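Local coordinates for uncharacterized protein (Leptotrichia buccalis, PDB 3T8K) that is of unknown function but folds as a stack of ankyrin-like helical hairpins, a scaffold that in relatives commonly mediates protein-protein binding, at residues Ser5-Arg8 against Ala12-Met15; Leu138-Ser143 against Leu170-Asp175. All blocks are in the same frame, centred on the assembly; numbering follows the deposited sequence.

Interaction 1. Residues Ser5-Arg8 against Ala12-Met15; sequences SEYR and AAAM
The Tyr7 ring lies between the backbone of Ala13 on one face and the CB of its own neighbour Glu6 on the other. Over the first face stands Ala13 CA, 4.0 Å from the centroid of the Tyr7 ring and 19° off its normal, a CH-pi contact with the alpha carbon of a helix. It sits off-centre, nearer the root of the ring, where Tyr7 CG approaches Ala13 CA to 3.7 Å. On the other face Glu6 CB lies 3.8 Å above the Tyr7 ring plane, again toward the rim. Ala12 O comes in obliquely, 3.8 Å from Tyr7 CD1, and Ala12 CB meets the same ring atom at 4.1 Å. Ala13 CB packs alongside the root of the tyrosine, 4.0 Å from Tyr7 CG. The ring reaches this place because CG lies anti to the carbonyl carbon (chi1 -51°) on a residue that has already left helical geometry. Small alanine side chains let the flat ring settle directly on the helix backbone, by CH-pi and van der Waals packing. Tyr7 thus packs short helix 2-6 against helix 10-16 across the turn, at the N-terminal end of the ankyrin-type hairpin stack. Helix 19-28 closes over the pair: Leu25 touches both Tyr7 and Ala13. Along helix 10-16, Ala12 packs against Leu16 of the second subunit, while Ala14 meets helix 41-45.

Interaction 2. Residues Leu138-Ser143 against Leu170-Asp175; sequences LIFSQS and LKMMED
Phe140 and Met172 mark the closest backbone approach between helix 129-140, near its C-terminal end, and helix 167-180, with 7.5 Å from Phe140 CA to Met172 CA. At that spacing the two backbones do not bond to each other, and side chains fill the interval. Segment 170-175 is regular helix, with Glu174 N bonded to Leu170 O and Asp175 N to Lys171 O. In segment 138-143 the chain leaves its helix, and Gln142 folds back so that its NE2 donates to Leu138 O at 3.2 Å with a fairly straight N-H...O angle of 162°. The phenylalanine ring carries the contact. Its CG lies anti to the carbonyl carbon (chi1 -65°), which sends the ring across to helix 167-180, where the peptide atoms Met172 O and Met173 N lie over one face. The two selenomethionines meet different parts of the ring: Met172 CB is 3.9 Å from Phe140 CE2, and Met172 CE curls round to 4.0 Å from Phe140 CD2 because its chain bends at chi3 (78°). Met173 CG presses on the far end, 3.4 Å from Phe140 CZ, before its chain leads away toward Leu158 and Val161 of helix 157-162. An alanine in place of Phe140 would probably leave Met172 CB and Met173 CG without their aromatic partner and open a gap between the two helices. Farther round helix 167-180, Lys171 NZ forms a salt bridge with Asp175 OD1 at 2.6 Å; OD1 accepts through its syn lone pair. That charged pair stays within its own helix, so chiefly apolar packing joins the two helices near the C-terminal end of the hairpin stack, while Gln142 O, bonded to Tyr176 OH, adds a polar link.

Overall arrangement
Interactions 1 and 2 lie on opposite sides of the centre of an elongated, all-helical chain, their centres 39 Å apart and their nearest atoms about 22 Å apart, so neither touches the other. They follow one another in sequence, as expected of a fold built by stacking helical hairpins: 5-8 with 12-15 belongs to the N-terminal end, 138-143 with 170-175 to the C-terminal end. In each, one aromatic ring rests against the backbone of a helix. Their settings differ, since interaction 1 adjoins the second subunit, whereas no other chain of the assembly touches interaction 2. No active site or ligand is known to which either can be related.

Interaction 1. Residues Ser5-Arg8 against Ala12-Met15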
loop_
_atom_site.group_PDB
_atom_site.type_symbol
_atom_site.label_atom_id
_atom_site.label_comp_id
_atom_site.label_asym_id
_atom_site.label_seq_id
_atom_site.Cartn_x
_atom_site.Cartn_y
_atom_site.Cartn_z
ATOM N N SER A 5 23.840 -7.897 6.517
ATOM C CA SER A 5 23.420 -7.951 7.908
ATOM C C SER A 5 21.959 -7.531 8.044
ATOM O O SER A 5 21.239 -8.030 8.905
ATOM C CB SER A 5 24.307 -7.041 8.764
ATOM O OG SER A 5 25.657 -7.475 8.740
ATOM N N GLU A 6 21.528 -6.620 7.173
ATOM C CA GLU A 6 20.185 -6.052 7.238
ATOM C C GLU A 6 19.128 -6.950 6.600
ATOM O O GLU A 6 17.974 -6.963 7.033
ATOM C CB GLU A 6 20.166 -4.671 6.570
ATOM C CG GLU A 6 20.904 -3.599 7.356
ATOM C CD GLU A 6 21.384 -2.451 6.486
ATOM O OE1 GLU A 6 20.806 -2.233 5.397
ATOM O OE2 GLU A 6 22.349 -1.766 6.892
ATOM N N TYR A 7 19.520 -7.700 5.571
ATOM C CA TYR A 7 18.571 -8.533 4.837
ATOM C C TYR A 7 19.054 -9.980 4.761
ATOM O O TYR A 7 20.184 -10.252 4.365
ATOM C CB TYR A 7 18.350 -7.967 3.431
ATOM C CG TYR A 7 18.018 -6.487 3.444
ATOM C CD1 TYR A 7 16.803 -6.045 3.940
ATOM C CD2 TYR A 7 18.933 -5.535 2.997
ATOM C CE1 TYR A 7 16.478 -4.692 3.963
ATOM C CE2 TYR A 7 18.617 -4.168 3.021
ATOM C CZ TYR A 7 17.392 -3.760 3.513
ATOM O OH TYR A 7 17.051 -2.422 3.547
ATOM N N ARG A 8 18.184 -10.904 5.146
ATOM C CA ARG A 8 18.528 -12.325 5.171
ATOM C C ARG A 8 18.211 -12.999 3.830
ATOM O O ARG A 8 18.792 -14.022 3.492
ATOM C CB ARG A 8 17.783 -13.005 6.319
ATOM C CG ARG A 8 17.757 -14.520 6.261
ATOM C CD ARG A 8 19.142 -15.069 6.027
ATOM N NE ARG A 8 19.984 -15.040 7.209
ATOM C CZ ARG A 8 21.314 -15.038 7.159
ATOM N NH1 ARG A 8 21.934 -15.023 5.981
ATOM N NH2 ARG A 8 22.024 -15.027 8.281
ATOM N N ALA A 12 13.626 -9.780 0.871
ATOM C CA ALA A 12 13.651 -8.660 1.816
ATOM C C ALA A 12 14.421 -7.454 1.261
ATOM O O ALA A 12 13.962 -6.313 1.368
ATOM C CB ALA A 12 14.238 -9.103 3.150
ATOM N N ALA A 13 15.594 -7.714 0.680
ATOM C CA ALA A 13 16.408 -6.661 0.088
ATOM C C ALA A 13 15.641 -5.976 -1.033
ATOM O O ALA A 13 15.699 -4.749 -1.182
ATOM C CB ALA A 13 17.729 -7.239 -0.438
ATOM N N ALA A 14 14.913 -6.774 -1.816
ATOM C CA ALA A 14 14.195 -6.271 -2.987
ATOM C C ALA A 14 13.082 -5.320 -2.588
ATOM O O ALA A 14 12.788 -4.357 -3.305
ATOM C CB ALA A 14 13.612 -7.415 -3.778
HETATM N N MSE A 15 12.451 -5.600 -1.455
HETATM C CA MSE A 15 11.309 -4.802 -1.025
HETATM C C MSE A 15 11.687 -3.586 -0.184
HETATM O O MSE A 15 10.969 -2.582 -0.174
HETATM C CB MSE A 15 10.327 -5.682 -0.251
HETATM C CG MSE A 15 9.040 -4.965 0.096
HETATM SE SE MSE A 15 7.637 -6.274 0.315
HETATM C CE MSE A 15 8.486 -7.410 1.606
#

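Interaction 2. Residues Leu138-Ser143 against Leu170-Asp175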
loop_
_atom_site.group_PDB
_atom_site.type_symbol
_atom_site.label_atom_id
_atom_site.label_comp_id
_atom_site.label_asym_id
_atom_site.label_seq_id
_atom_site.Cartn_x
_atom_site.Cartn_y
_atom_site.Cartn_z
ATOM N N LEU A 138 -1.340 2.806 -23.326
ATOM C CA LEU A 138 -0.904 1.428 -23.137
ATOM C C LEU A 138 -2.086 0.584 -22.692
ATOM O O LEU A 138 -2.376 -0.465 -23.268
ATOM C CB LEU A 138 0.210 1.350 -22.085
ATOM C CG LEU A 138 1.604 1.813 -22.500
ATOM C CD1 LEU A 138 2.539 1.843 -21.292
ATOM C CD2 LEU A 138 2.159 0.904 -23.596
ATOM N N ILE A 139 -2.775 1.053 -21.658
ATOM C CA ILE A 139 -3.883 0.302 -21.095
ATOM C C ILE A 139 -5.046 0.114 -22.071
ATOM O O ILE A 139 -5.512 -1.005 -22.276
ATOM C CB ILE A 139 -4.369 0.935 -19.780
ATOM C CG1 ILE A 139 -3.238 0.905 -18.741
ATOM C CG2 ILE A 139 -5.594 0.205 -19.261
ATOM C CD1 ILE A 139 -3.585 1.607 -17.442
ATOM N N PHE A 140 -5.507 1.199 -22.690
ATOM C CA PHE A 140 -6.682 1.114 -23.551
ATOM C C PHE A 140 -6.419 0.483 -24.918
ATOM O O PHE A 140 -7.362 0.252 -25.672
ATOM C CB PHE A 140 -7.363 2.483 -23.685
ATOM C CG PHE A 140 -7.932 2.990 -22.386
ATOM C CD1 PHE A 140 -8.980 2.320 -21.769
ATOM C CD2 PHE A 140 -7.403 4.109 -21.767
ATOM C CE1 PHE A 140 -9.501 2.768 -20.571
ATOM C CE2 PHE A 140 -7.919 4.562 -20.565
ATOM C CZ PHE A 140 -8.972 3.892 -19.969
ATOM N N SER A 141 -5.151 0.185 -25.217
ATOM C CA SER A 141 -4.781 -0.539 -26.433
ATOM C C SER A 141 -4.940 -2.053 -26.264
ATOM O O SER A 141 -4.786 -2.818 -27.218
ATOM C CB SER A 141 -3.329 -0.236 -26.816
ATOM O OG SER A 141 -3.180 1.113 -27.220
ATOM N N GLN A 142 -5.218 -2.485 -25.043
ATOM C CA GLN A 142 -5.394 -3.904 -24.770
ATOM C C GLN A 142 -6.871 -4.295 -24.847
ATOM O O GLN A 142 -7.725 -3.668 -24.220
ATOM C CB GLN A 142 -4.830 -4.253 -23.391
ATOM C CG GLN A 142 -3.424 -3.722 -23.148
ATOM C CD GLN A 142 -2.435 -4.163 -24.212
ATOM O OE1 GLN A 142 -2.388 -5.333 -24.585
ATOM N NE2 GLN A 142 -1.645 -3.222 -24.716
ATOM N N SER A 143 -7.151 -5.345 -25.611
ATOM C CA SER A 143 -8.488 -5.912 -25.701
ATOM C C SER A 143 -8.846 -6.612 -24.405
ATOM O O SER A 143 -7.983 -7.206 -23.760
ATOM C CB SER A 143 -8.538 -6.920 -26.851
ATOM O OG SER A 143 -9.791 -7.582 -26.910
ATOM N N LEU A 170 -11.915 9.470 -18.592
ATOM C CA LEU A 170 -13.334 9.180 -18.773
ATOM C C LEU A 170 -13.658 9.082 -20.256
ATOM O O LEU A 170 -14.344 8.164 -20.695
ATOM C CB LEU A 170 -14.211 10.255 -18.120
ATOM C CG LEU A 170 -15.706 10.025 -18.344
ATOM C CD1 LEU A 170 -16.137 8.738 -17.654
ATOM C CD2 LEU A 170 -16.527 11.210 -17.843
ATOM N N LYS A 171 -13.156 10.049 -21.016
ATOM C CA LYS A 171 -13.349 10.090 -22.462
ATOM C C LYS A 171 -12.778 8.839 -23.118
ATOM O O LYS A 171 -13.410 8.227 -23.974
ATOM C CB LYS A 171 -12.684 11.336 -23.042
ATOM C CG LYS A 171 -12.773 11.456 -24.565
ATOM C CD LYS A 171 -14.179 11.180 -25.063
ATOM C CE LYS A 171 -14.226 11.143 -26.586
ATOM N NZ LYS A 171 -15.502 10.555 -27.065
HETATM N N MSE A 172 -11.578 8.456 -22.705
HETATM C CA MSE A 172 -10.937 7.295 -23.299
HETATM C C MSE A 172 -11.664 5.994 -22.957
HETATM O O MSE A 172 -11.720 5.077 -23.777
HETATM C CB MSE A 172 -9.458 7.243 -22.913
HETATM C CG MSE A 172 -8.662 8.396 -23.518
HETATM SE SE MSE A 172 -6.776 8.338 -23.049
HETATM C CE MSE A 172 -6.213 6.961 -24.301
HETATM N N MSE A 173 -12.232 5.912 -21.756
HETATM C CA MSE A 173 -12.996 4.727 -21.376
HETATM C C MSE A 173 -14.300 4.644 -22.156
HETATM O O MSE A 173 -14.701 3.564 -22.584
HETATM C CB MSE A 173 -13.308 4.715 -19.880
HETATM C CG MSE A 173 -12.218 4.173 -18.997
HETATM SE SE MSE A 173 -12.957 4.018 -17.202
HETATM C CE MSE A 173 -14.189 2.574 -17.476
ATOM N N GLU A 174 -14.980 5.780 -22.317
ATOM C CA GLU A 174 -16.203 5.801 -23.107
ATOM C C GLU A 174 -15.897 5.391 -24.550
ATOM O O GLU A 174 -16.676 4.665 -25.179
ATOM C CB GLU A 174 -16.886 7.178 -23.033
ATOM C CG GLU A 174 -17.584 7.428 -21.701
ATOM C CD GLU A 174 -17.940 8.886 -21.488
ATOM O OE1 GLU A 174 -17.656 9.713 -22.382
ATOM O OE2 GLU A 174 -18.504 9.208 -20.421
ATOM N N ASP A 175 -14.760 5.841 -25.070
ATOM C CA ASP A 175 -14.369 5.484 -26.434
ATOM C C ASP A 175 -14.117 3.979 -26.546
ATOM O O ASP A 175 -14.447 3.351 -27.555
ATOM C CB ASP A 175 -13.099 6.231 -26.869
ATOM C CG ASP A 175 -13.340 7.707 -27.167
ATOM O OD1 ASP A 175 -14.513 8.158 -27.217
ATOM O OD2 ASP A 175 -12.329 8.418 -27.364
#